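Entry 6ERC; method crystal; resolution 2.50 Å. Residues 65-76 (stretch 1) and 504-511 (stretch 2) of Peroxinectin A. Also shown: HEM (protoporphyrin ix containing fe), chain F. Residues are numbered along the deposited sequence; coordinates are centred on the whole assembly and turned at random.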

# COMPACT_ATOMS: atom_id res chain seq x y z
N LYS A 65 -4.83 18.21 7.52
CA LYS A 65 -5.68 19.37 7.27
C LYS A 65 -7.08 18.96 6.86
O LYS A 65 -8.02 19.74 7.05
N GLU A 66 -7.25 17.77 6.30
CA GLU A 66 -8.55 17.25 5.94
C GLU A 66 -9.24 16.53 7.09
O GLU A 66 -10.39 16.11 6.94
N HIS A 67 -8.56 16.39 8.23
CA HIS A 67 -9.14 15.77 9.43
C HIS A 67 -9.44 14.29 9.19
O HIS A 67 -10.52 13.79 9.50
N LEU A 68 -8.46 13.59 8.63
CA LEU A 68 -8.58 12.16 8.37
C LEU A 68 -8.02 11.36 9.54
O LEU A 68 -7.28 11.87 10.38
N THR A 69 -8.39 10.09 9.58
CA THR A 69 -8.08 9.22 10.70
C THR A 69 -6.94 8.26 10.35
O THR A 69 -6.63 8.04 9.18
N ASP A 70 -6.33 7.69 11.39
CA ASP A 70 -5.34 6.65 11.17
C ASP A 70 -5.93 5.48 10.41
O ASP A 70 -5.23 4.84 9.61
N MET A 71 -7.21 5.18 10.63
CA MET A 71 -7.86 4.09 9.91
C MET A 71 -7.86 4.34 8.41
O MET A 71 -7.84 3.38 7.62
N PHE A 72 -7.88 5.60 7.99
CA PHE A 72 -7.88 5.91 6.56
C PHE A 72 -6.60 5.43 5.88
O PHE A 72 -6.65 4.84 4.80
N ASN A 73 -5.45 5.68 6.50
CA ASN A 73 -4.20 5.23 5.89
C ASN A 73 -3.94 3.76 6.16
O ASN A 73 -3.19 3.13 5.40
N MET A 74 -4.56 3.18 7.19
CA MET A 74 -4.50 1.73 7.36
C MET A 74 -5.20 1.02 6.21
O MET A 74 -4.75 -0.03 5.75
N TRP A 75 -6.31 1.58 5.72
CA TRP A 75 -6.95 1.00 4.55
C TRP A 75 -6.13 1.24 3.29
O TRP A 75 -6.03 0.36 2.43
N GLY A 76 -5.53 2.43 3.17
CA GLY A 76 -4.66 2.70 2.04
C GLY A 76 -3.53 1.70 1.95
O GLY A 76 -3.25 1.15 0.88
N VAL A 504 -19.03 3.95 16.91
CA VAL A 504 -18.30 3.93 15.65
C VAL A 504 -19.01 4.85 14.68
O VAL A 504 -20.19 4.64 14.36
N GLN A 505 -18.31 5.88 14.20
CA GLN A 505 -18.90 6.81 13.26
C GLN A 505 -19.19 6.11 11.93
O GLN A 505 -18.56 5.10 11.60
N PRO A 506 -20.13 6.63 11.14
CA PRO A 506 -20.44 5.98 9.86
C PRO A 506 -19.27 5.97 8.89
O PRO A 506 -19.04 4.95 8.22
N ASN A 507 -18.52 7.06 8.79
CA ASN A 507 -17.34 7.14 7.93
C ASN A 507 -16.11 7.13 8.83
O ASN A 507 -15.71 8.18 9.35
N VAL A 508 -15.52 5.95 9.00
CA VAL A 508 -14.36 5.81 9.89
C VAL A 508 -13.09 6.38 9.29
O VAL A 508 -12.02 6.25 9.90
N PHE A 509 -13.16 7.00 8.11
CA PHE A 509 -12.01 7.65 7.51
C PHE A 509 -11.92 9.14 7.83
O PHE A 509 -10.89 9.75 7.55
N ARG A 510 -12.96 9.73 8.41
CA ARG A 510 -13.02 11.17 8.63
C ARG A 510 -13.21 11.49 10.11
O ARG A 510 -13.67 10.66 10.89
N LYS A 511 -12.85 12.73 10.45
CA LYS A 511 -12.95 13.25 11.82
C LYS A 511 -12.05 12.49 12.78
O LYS A 511 -11.23 13.08 13.49
OXT LYS A 511 -12.11 11.26 12.88

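Val 504 lies out of reach of stretch 1. Gln 505 points toward it, with chi1 p, yet barely touches Thr 69; Gln 505 NE2 makes a weak hydrogen bond to Arg 510 O at 3.5 Å. Asn 507 (chi1 t) opens a type I turn that ends at Arg 510. Asn 507 OD1 accepts from Phe 509 N at 3.3 Å, a bond within the turn.

Val 508 is m, and its CA-to-CB bond points sideways. Val 508 CG2 packs on Met 71 CG at 3.9 Å. Val 508 O accepts from Thr 69 OG1 at 2.6 Å. Thr 69 is p and points toward stretch 2; Thr 69 OG1 also caps the helix by a weak bond from Phe 72 N at 3.4 Å.

Phe 509 (m) has the largest covered area. Phe 509 CZ meets Trp 75 CB at 3.8 Å, and Phe 509 CE1 lies 4.1 Å from Met 71 CG. Met 71, Phe 72 and Trp 75 are all t. The edge of the Phe 72 ring meets the face of the Phe 509 ring, with planes at 75°. Phe 509 O accepts from Thr 69 N at 3.2 Å.

Arg 510 (m) starts away, but its end comes nearer: Arg 510 NH2 lies 4.0 Å from Leu 68 CD1. Lys 511 (t) points away; Lys 511 N bonds weakly to His 67 O at 2.7 Å.

Asn 73 O lies 3.1 Å from HEM CMC.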

# COMPACT_ATOMS: atom_id res chain seq x y z
CB LYS A 65 -5.05 20.26 6.20
CG LYS A 65 -3.74 20.90 6.63
CD LYS A 65 -3.14 21.78 5.53
CE LYS A 65 -3.94 23.07 5.32
NZ LYS A 65 -3.24 24.03 4.41
CB GLU A 66 -8.42 16.29 4.74
CG GLU A 66 -8.03 16.97 3.43
CD GLU A 66 -6.59 17.46 3.42
OE1 GLU A 66 -5.75 16.89 4.15
OE2 GLU A 66 -6.29 18.43 2.68
CB HIS A 67 -10.39 16.52 9.88
CG HIS A 67 -10.17 17.98 10.10
ND1 HIS A 67 -9.46 18.47 11.18
CD2 HIS A 67 -10.56 19.06 9.38
CE1 HIS A 67 -9.42 19.79 11.12
NE2 HIS A 67 -10.08 20.17 10.04
CB LEU A 68 -7.85 11.79 7.08
CG LEU A 68 -8.64 11.98 5.78
CD1 LEU A 68 -9.52 13.22 5.82
CD2 LEU A 68 -7.69 12.05 4.60
CB THR A 69 -9.31 8.41 11.12
OG1 THR A 69 -9.74 7.58 10.03
CG2 THR A 69 -10.45 9.33 11.52
CB ASP A 70 -4.77 6.17 12.51
CG ASP A 70 -3.97 7.24 13.23
OD1 ASP A 70 -3.29 8.05 12.55
OD2 ASP A 70 -4.01 7.28 14.48
CB MET A 71 -9.30 3.92 10.42
CG MET A 71 -10.09 2.82 9.72
SD MET A 71 -9.34 1.18 9.90
CE MET A 71 -9.89 0.74 11.55
CB PHE A 72 -8.06 7.42 6.35
CG PHE A 72 -7.86 7.86 4.93
CD1 PHE A 72 -8.84 7.65 3.97
CD2 PHE A 72 -6.69 8.50 4.55
CE1 PHE A 72 -8.65 8.05 2.66
CE2 PHE A 72 -6.49 8.91 3.24
CZ PHE A 72 -7.48 8.68 2.30
CB ASN A 73 -3.02 6.09 6.37
CG ASN A 73 -2.52 5.71 7.75
OD1 ASN A 73 -1.95 4.63 7.95
ND2 ASN A 73 -2.67 6.62 8.70
CB MET A 74 -5.12 1.34 8.70
CG MET A 74 -4.26 1.70 9.90
SD MET A 74 -2.68 0.83 9.90
CE MET A 74 -1.95 1.49 11.40
CB TRP A 75 -8.36 1.56 4.36
CG TRP A 75 -9.10 0.83 3.29
CD1 TRP A 75 -9.28 1.23 1.99
CD2 TRP A 75 -9.73 -0.44 3.41
NE1 TRP A 75 -10.00 0.28 1.31
CE2 TRP A 75 -10.28 -0.76 2.15
CE3 TRP A 75 -9.88 -1.35 4.46
CZ2 TRP A 75 -10.98 -1.94 1.92
CZ3 TRP A 75 -10.58 -2.52 4.23
CH2 TRP A 75 -11.12 -2.81 2.97
CB VAL A 504 -18.20 2.51 15.06
CG1 VAL A 504 -17.47 2.53 13.72
CG2 VAL A 504 -17.50 1.58 16.03
CB GLN A 505 -17.98 8.01 13.04
CG GLN A 505 -16.67 7.71 12.32
CD GLN A 505 -15.51 7.49 13.27
OE1 GLN A 505 -15.68 7.02 14.39
NE2 GLN A 505 -14.31 7.84 12.81
CB PRO A 506 -21.62 6.81 9.32
CG PRO A 506 -21.57 8.10 10.06
CD PRO A 506 -21.02 7.78 11.41
CB ASN A 507 -17.38 8.39 7.06
CG ASN A 507 -16.22 8.45 6.09
OD1 ASN A 507 -15.53 7.45 5.86
ND2 ASN A 507 -16.00 9.62 5.50
CB VAL A 508 -14.13 4.34 10.27
CG1 VAL A 508 -15.32 3.81 11.05
CG2 VAL A 508 -13.87 3.48 9.04
CB PHE A 509 -12.03 7.47 5.98
CG PHE A 509 -11.90 6.04 5.51
CD1 PHE A 509 -11.30 5.08 6.30
CD2 PHE A 509 -12.38 5.67 4.27
CE1 PHE A 509 -11.18 3.77 5.85
CE2 PHE A 509 -12.27 4.37 3.82
CZ PHE A 509 -11.67 3.42 4.61
CB ARG A 510 -14.15 11.81 7.82
CG ARG A 510 -13.89 11.88 6.33
CD ARG A 510 -14.95 12.70 5.62
NE ARG A 510 -14.65 12.86 4.20
CZ ARG A 510 -13.75 13.71 3.72
NH1 ARG A 510 -13.54 13.79 2.41
NH2 ARG A 510 -13.06 14.48 4.54
CB LYS A 511 -14.40 13.22 12.31
CG LYS A 511 -14.61 13.87 13.68
CD LYS A 511 -16.08 14.06 14.00
CE LYS A 511 -16.30 14.53 15.44
NZ LYS A 511 -15.66 15.85 15.72
CHA HEM F . 5.93 0.54 0.02
CHB HEM F . 6.31 0.61 4.84
CHC HEM F . 2.05 2.95 5.12
CHD HEM F . 1.81 3.07 0.28
C1A HEM F . 6.43 0.41 1.29
C2A HEM F . 7.74 -0.08 1.65
C3A HEM F . 7.85 -0.06 2.98
C4A HEM F . 6.61 0.44 3.51
CMA HEM F . 9.08 -0.49 3.82
CAA HEM F . 8.80 -0.52 0.63
CBA HEM F . 9.93 0.50 0.70
CGA HEM F . 10.71 0.50 -0.59
O1A HEM F . 10.12 0.84 -1.65
O2A HEM F . 11.92 0.17 -0.56
C1B HEM F . 5.18 1.23 5.32
C2B HEM F . 4.87 1.40 6.72
C3B HEM F . 3.69 2.04 6.80
C4B HEM F . 3.22 2.30 5.45
CMB HEM F . 5.79 0.90 7.85
CAB HEM F . 2.90 2.49 8.05
CBB HEM F . 3.35 2.34 9.30
C1C HEM F . 1.61 3.20 3.83
C2C HEM F . 0.39 3.89 3.46
C3C HEM F . 0.33 3.92 2.11
C4C HEM F . 1.50 3.25 1.61
CMC HEM F . -0.58 4.46 4.52
CAC HEM F . -0.71 4.51 1.12
CBC HEM F . -1.84 5.14 1.45
C1D HEM F . 2.88 2.36 -0.21
C2D HEM F . 3.12 2.04 -1.59
C3D HEM F . 4.26 1.35 -1.66
C4D HEM F . 4.78 1.19 -0.32
CMD HEM F . 2.22 2.47 -2.77
CAD HEM F . 4.94 0.76 -2.91
CBD HEM F . 4.19 -0.53 -3.21
CGD HEM F . 5.11 -1.58 -3.78
O1D HEM F . 5.76 -2.30 -2.98
O2D HEM F . 5.19 -1.72 -5.03
NA HEM F . 5.76 0.72 2.46
NB HEM F . 4.16 1.78 4.58
NC HEM F . 2.26 2.82 2.68
ND HEM F . 3.91 1.83 0.54
FE HEM F . 4.00 1.76 2.53